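Local structure of TIGR00725 family protein (Thermotoga maritima, 1RCU) at residues 55-60 with 184-189; 46-51 with 77-82. The protein is of unknown function but has a Rossmann-like fold of the SLOG superfamily, whose members are thought to bind nucleotides or nucleotide-derived ligands. All blocks are in the same frame, centred on the assembly; numbering follows the deposited sequence.

Contact 1 of 2, residues 55-60 with 184-189; sequences AKKGYL and EAVQII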
loop_
_atom_site.group_PDB
_atom_site.type_symbol
_atom_site.label_atom_id
_atom_site.label_comp_id
_atom_site.label_asym_id
_atom_site.label_seq_id
_atom_site.Cartn_x
_atom_site.Cartn_y
_atom_site.Cartn_z
ATOM N N ALA A 55 -2.264 29.746 -6.276
ATOM C CA ALA A 55 -3.014 30.248 -5.134
ATOM C C ALA A 55 -3.949 31.363 -5.583
ATOM O O ALA A 55 -5.131 31.325 -5.271
ATOM C CB ALA A 55 -2.059 30.760 -4.035
ATOM N N LYS A 56 -3.426 32.346 -6.320
ATOM C CA LYS A 56 -4.238 33.479 -6.773
ATOM C C LYS A 56 -5.436 33.033 -7.608
ATOM O O LYS A 56 -6.508 33.632 -7.524
ATOM C CB LYS A 56 -3.392 34.489 -7.574
ATOM C CG LYS A 56 -2.194 35.075 -6.817
ATOM C CD LYS A 56 -1.440 36.091 -7.670
ATOM C CE LYS A 56 -0.008 36.347 -7.160
ATOM N NZ LYS A 56 0.187 37.495 -6.221
ATOM N N LYS A 57 -5.258 31.975 -8.395
ATOM C CA LYS A 57 -6.336 31.469 -9.234
ATOM C C LYS A 57 -7.302 30.596 -8.457
ATOM O O LYS A 57 -8.289 30.121 -9.015
ATOM C CB LYS A 57 -5.793 30.681 -10.436
ATOM C CG LYS A 57 -4.979 31.489 -11.433
ATOM C CD LYS A 57 -5.743 32.687 -11.967
ATOM C CE LYS A 57 -4.944 33.392 -13.068
ATOM N NZ LYS A 57 -5.597 34.630 -13.573
ATOM N N GLY A 58 -7.006 30.367 -7.181
ATOM C CA GLY A 58 -7.886 29.560 -6.356
ATOM C C GLY A 58 -7.790 28.042 -6.417
ATOM O O GLY A 58 -8.701 27.363 -5.948
ATOM N N TYR A 59 -6.712 27.506 -6.990
ATOM C CA TYR A 59 -6.531 26.057 -7.073
ATOM C C TYR A 59 -5.984 25.495 -5.754
ATOM O O TYR A 59 -5.215 26.160 -5.053
ATOM C CB TYR A 59 -5.547 25.673 -8.200
ATOM C CG TYR A 59 -5.944 26.122 -9.585
ATOM C CD1 TYR A 59 -7.151 25.715 -10.153
ATOM C CD2 TYR A 59 -5.112 26.959 -10.331
ATOM C CE1 TYR A 59 -7.529 26.136 -11.431
ATOM C CE2 TYR A 59 -5.476 27.386 -11.621
ATOM C CZ TYR A 59 -6.686 26.970 -12.161
ATOM O OH TYR A 59 -7.041 27.394 -13.425
ATOM N N LEU A 60 -6.384 24.268 -5.434
ATOM C CA LEU A 60 -5.912 23.585 -4.238
ATOM C C LEU A 60 -4.641 22.831 -4.659
ATOM O O LEU A 60 -4.698 21.981 -5.544
ATOM C CB LEU A 60 -6.984 22.613 -3.735
ATOM C CG LEU A 60 -6.643 21.843 -2.471
ATOM C CD1 LEU A 60 -6.210 22.808 -1.376
ATOM C CD2 LEU A 60 -7.854 21.041 -2.052
ATOM N N GLU A 184 1.901 30.411 -19.170
ATOM C CA GLU A 184 1.456 29.487 -20.204
ATOM C C GLU A 184 0.856 28.246 -19.542
ATOM O O GLU A 184 -0.183 27.748 -19.967
ATOM C CB GLU A 184 2.633 29.090 -21.105
ATOM C CG GLU A 184 2.229 28.469 -22.429
ATOM C CD GLU A 184 3.426 28.133 -23.298
ATOM O OE1 GLU A 184 4.454 28.843 -23.206
ATOM O OE2 GLU A 184 3.331 27.171 -24.088
ATOM N N ALA A 185 1.515 27.765 -18.490
ATOM C CA ALA A 185 1.071 26.586 -17.744
ATOM C C ALA A 185 -0.347 26.710 -17.177
ATOM O O ALA A 185 -1.196 25.846 -17.401
ATOM C CB ALA A 185 2.047 26.294 -16.606
ATOM N N VAL A 186 -0.610 27.780 -16.435
ATOM C CA VAL A 186 -1.927 27.989 -15.848
ATOM C C VAL A 186 -2.989 28.204 -16.913
ATOM O O VAL A 186 -4.170 27.923 -16.717
ATOM C CB VAL A 186 -1.924 29.202 -14.927
ATOM C CG1 VAL A 186 -3.257 29.328 -14.204
ATOM C CG2 VAL A 186 -0.778 29.073 -13.953
ATOM N N GLN A 187 -2.555 28.718 -18.046
ATOM C CA GLN A 187 -3.437 28.970 -19.156
ATOM C C GLN A 187 -3.973 27.641 -19.684
ATOM O O GLN A 187 -5.150 27.506 -20.004
ATOM C CB GLN A 187 -2.634 29.702 -20.219
ATOM C CG GLN A 187 -3.403 30.264 -21.359
ATOM C CD GLN A 187 -2.490 31.024 -22.304
ATOM O OE1 GLN A 187 -1.795 31.958 -21.890
ATOM N NE2 GLN A 187 -2.467 30.615 -23.571
ATOM N N ILE A 188 -3.088 26.661 -19.763
ATOM C CA ILE A 188 -3.435 25.325 -20.229
ATOM C C ILE A 188 -4.379 24.634 -19.230
ATOM O O ILE A 188 -5.308 23.927 -19.623
ATOM C CB ILE A 188 -2.140 24.493 -20.416
ATOM C CG1 ILE A 188 -1.302 25.104 -21.534
ATOM C CG2 ILE A 188 -2.461 23.067 -20.770
ATOM C CD1 ILE A 188 0.096 24.540 -21.632
ATOM N N ILE A 189 -4.145 24.841 -17.935
ATOM C CA ILE A 189 -4.995 24.246 -16.905
ATOM C C ILE A 189 -6.404 24.807 -17.038
ATOM O O ILE A 189 -7.378 24.071 -16.935
ATOM C CB ILE A 189 -4.495 24.576 -15.480
ATOM C CG1 ILE A 189 -3.106 23.971 -15.256
ATOM C CG2 ILE A 189 -5.477 24.048 -14.443
ATOM C CD1 ILE A 189 -2.426 24.430 -13.964
#
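This is apolar packing between the loop that carries Tyr59 out of helix 44-56 and one side of helix 182-190, at the end of the parallel sheet where strand 60-63 begins. No hydrogen bond joins 55-60 to 184-189, and the nearest CA atoms, those of Lys57 and Val186, remain 8.7 Å apart. Side chains therefore span the gap, burying 161 Å² in total.

Tyr59 contributes the most surface. Val186 CG1 approaches the ring edge in the ring plane, 3.9 Å from Tyr59 CE2. Ile189 CG2 meets the phenol end obliquely, 3.9 Å from Tyr59 CZ and 3.8 Å from OH, the two side chains running antiparallel past each other. Three residues apart on one helix, Val186 and Ile189 thus receive neighbouring parts of the same ring. Val186 CG1 lies anti to its own backbone N (chi1 -174°), which directs this methyl at the loop. The same methyl also receives Lys57, whose CG is 3.9 Å away; the lysine contributes aliphatic chain here, bending at chi2 (-56°) just beyond that atom.

The backbone turn that presents Tyr59 is a Schellman motif. Gly58 has a positive phi of 82°, and its N bonds to Ala55 O at 2.8 Å, closing the last helical turn before the chain enters the strand. Leu54 also touches Tyr59, while Thr53 touches Val186, so the last turns of helix 44-56 extend the packing. Behind it, Ile189 rests on Ile146 of strand 145-148, and Leu60 shares backbone hydrogen bonds with Lys24 and Val26. Helices 44-56 and 182-190 pack on the same side of a parallel sheet whose central strands run in the order 3-2-1-5-6, the arrangement of a Rossmann-like alpha/beta fold.

Contact 2 of 2, residues 46-51 with 77-82; sequences ICLELG and VREAGG
The peptide plane at Gly51 and the carboxylate of Glu79 are the flat groups of this helix-helix contact. One face of the Gly51 carbonyl group carries the backbone of Val77: Val77 CA stands almost directly above Gly51 O at 3.4 Å, and Val77 N lies over the carbonyl carbon. Val77 CG2 approaches the same oxygen from the same face, tilted from the plane. Against the carboxylate, Leu48 CD2 comes obliquely rather than at the edge, 4.4 Å from Glu79 OE1, a loose contact at the outer margin.

The motif is a pair of neighbouring helices, 44-56 and 68-79, from consecutive beta-alpha-beta units of a Rossmann-like sheet, with strand 60-63 between them in sequence. Their closest point is Gly51 with Val77, whose CA atoms are only 4.4 Å apart. Gly51 has no side chain to hold the helices apart, which explains how one backbone can lie on the other. No hydrogen bond crosses; a CA-H...O contact from Val77 CA to Gly51 O, with 135° at the hydrogen, accompanies the van der Waals packing.

Glu79 reaches beyond the pair contact for its polar partners. OE1 forms a salt bridge with Arg52, the residue following Gly51, and OE2 is hydrogen-bonded to Gln75, so both oxygens are engaged and the orientation of the carboxylate is constrained. Helix 68-79 then stops in a Schellman motif: Gly81, at a phi of 77°, donates to Arg78 O, while Gly82 N bonds to Val77 O at 2.8 Å. Val77 CG2 lies anti to its own carbonyl carbon, a placement that turns this methyl toward the neighbouring helix, with Gly51 CA at 3.7 Å and Gly51 O at 3.3 Å.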
loop_
_atom_site.group_PDB
_atom_site.type_symbol
_atom_site.label_atom_id
_atom_site.label_comp_id
_atom_site.label_asym_id
_atom_site.label_seq_id
_atom_site.Cartn_x
_atom_site.Cartn_y
_atom_site.Cartn_z
ATOM N N ILE A 46 10.794 30.492 -10.870
ATOM C CA ILE A 46 9.693 29.789 -11.518
ATOM C C ILE A 46 8.850 29.036 -10.496
ATOM O O ILE A 46 7.623 29.062 -10.572
ATOM C CB ILE A 46 10.151 28.793 -12.632
ATOM C CG1 ILE A 46 11.542 28.249 -12.323
ATOM C CG2 ILE A 46 10.057 29.459 -13.998
ATOM C CD1 ILE A 46 12.548 28.421 -13.441
ATOM N N CYS A 47 9.497 28.392 -9.528
ATOM C CA CYS A 47 8.762 27.660 -8.494
ATOM C C CYS A 47 7.853 28.579 -7.674
ATOM O O CYS A 47 6.711 28.219 -7.379
ATOM C CB CYS A 47 9.711 26.923 -7.532
ATOM S SG CYS A 47 10.436 25.414 -8.191
ATOM N N LEU A 48 8.364 29.755 -7.304
ATOM C CA LEU A 48 7.592 30.717 -6.520
ATOM C C LEU A 48 6.476 31.308 -7.352
ATOM O O LEU A 48 5.382 31.526 -6.835
ATOM C CB LEU A 48 8.468 31.865 -6.012
ATOM C CG LEU A 48 9.444 31.647 -4.853
ATOM C CD1 LEU A 48 10.196 32.952 -4.579
ATOM C CD2 LEU A 48 8.692 31.185 -3.617
ATOM N N GLU A 49 6.743 31.585 -8.631
ATOM C CA GLU A 49 5.701 32.150 -9.476
ATOM C C GLU A 49 4.590 31.133 -9.647
ATOM O O GLU A 49 3.424 31.483 -9.561
ATOM C CB GLU A 49 6.204 32.557 -10.862
ATOM C CG GLU A 49 5.119 33.308 -11.667
ATOM C CD GLU A 49 5.465 33.507 -13.139
ATOM O OE1 GLU A 49 6.530 33.024 -13.575
ATOM O OE2 GLU A 49 4.657 34.137 -13.859
ATOM N N LEU A 50 4.951 29.875 -9.873
ATOM C CA LEU A 50 3.960 28.830 -10.061
ATOM C C LEU A 50 3.058 28.709 -8.843
ATOM O O LEU A 50 1.837 28.639 -8.973
ATOM C CB LEU A 50 4.644 27.481 -10.345
ATOM C CG LEU A 50 3.662 26.303 -10.424
ATOM C CD1 LEU A 50 2.688 26.537 -11.560
ATOM C CD2 LEU A 50 4.394 24.995 -10.637
ATOM N N GLY A 51 3.673 28.698 -7.663
ATOM C CA GLY A 51 2.932 28.574 -6.421
ATOM C C GLY A 51 1.976 29.714 -6.150
ATOM O O GLY A 51 0.816 29.500 -5.783
ATOM N N VAL A 77 2.615 29.293 -2.580
ATOM C CA VAL A 77 1.187 29.161 -2.371
ATOM C C VAL A 77 0.792 29.845 -1.069
ATOM O O VAL A 77 -0.175 30.611 -1.023
ATOM C CB VAL A 77 0.758 27.682 -2.318
ATOM C CG1 VAL A 77 -0.718 27.595 -1.986
ATOM C CG2 VAL A 77 1.042 26.996 -3.648
ATOM N N ARG A 78 1.546 29.579 -0.008
ATOM C CA ARG A 78 1.248 30.175 1.292
ATOM C C ARG A 78 1.439 31.683 1.256
ATOM O O ARG A 78 0.671 32.440 1.852
ATOM C CB ARG A 78 2.128 29.581 2.379
ATOM C CG ARG A 78 1.863 28.123 2.613
ATOM C CD ARG A 78 0.470 27.861 3.147
ATOM N NE ARG A 78 0.496 27.426 4.543
ATOM C CZ ARG A 78 0.318 28.237 5.578
ATOM N NH1 ARG A 78 0.360 27.768 6.817
ATOM N NH2 ARG A 78 0.082 29.516 5.367
ATOM N N GLU A 79 2.469 32.127 0.553
ATOM C CA GLU A 79 2.710 33.554 0.436
ATOM C C GLU A 79 1.447 34.229 -0.067
ATOM O O GLU A 79 1.035 35.259 0.454
ATOM C CB GLU A 79 3.841 33.818 -0.542
ATOM C CG GLU A 79 5.121 34.250 0.132
ATOM C CD GLU A 79 6.333 34.081 -0.756
ATOM O OE1 GLU A 79 6.237 34.383 -1.957
ATOM O OE2 GLU A 79 7.385 33.659 -0.247
ATOM N N ALA A 80 0.822 33.644 -1.080
ATOM C CA ALA A 80 -0.396 34.213 -1.622
ATOM C C ALA A 80 -1.669 33.829 -0.870
ATOM O O ALA A 80 -2.766 34.110 -1.336
ATOM C CB ALA A 80 -0.515 33.833 -3.068
ATOM N N GLY A 81 -1.522 33.178 0.278
ATOM C CA GLY A 81 -2.681 32.804 1.062
ATOM C C GLY A 81 -3.465 31.609 0.556
ATOM O O GLY A 81 -4.607 31.396 0.953
ATOM N N GLY A 82 -2.872 30.824 -0.331
ATOM C CA GLY A 82 -3.573 29.668 -0.837
ATOM C C GLY A 82 -3.329 28.492 0.085
ATOM O O GLY A 82 -2.571 28.603 1.043
#

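How the contacts relate
From the N terminus, the chain forms strand 25-30 and then helix 44-56, which supplies 46-51 to contact 2 and, at its C-terminal end, the start of 55-60 to contact 1. Contact 2 closes first, once strand 60-63 and helix 68-79 have brought in 77-82. Contact 1 closes 124 residues after its first segment, when helix 182-190 returns near the C terminus. The segments alternate, so the two loops cross rather than nest. Together the contacts, with centres about 11 Å apart, tie helix 44-56 to helix 68-79 and to helix 182-190. They also meet directly: Ala55 CB packs 3.6 Å from Ala80 CB.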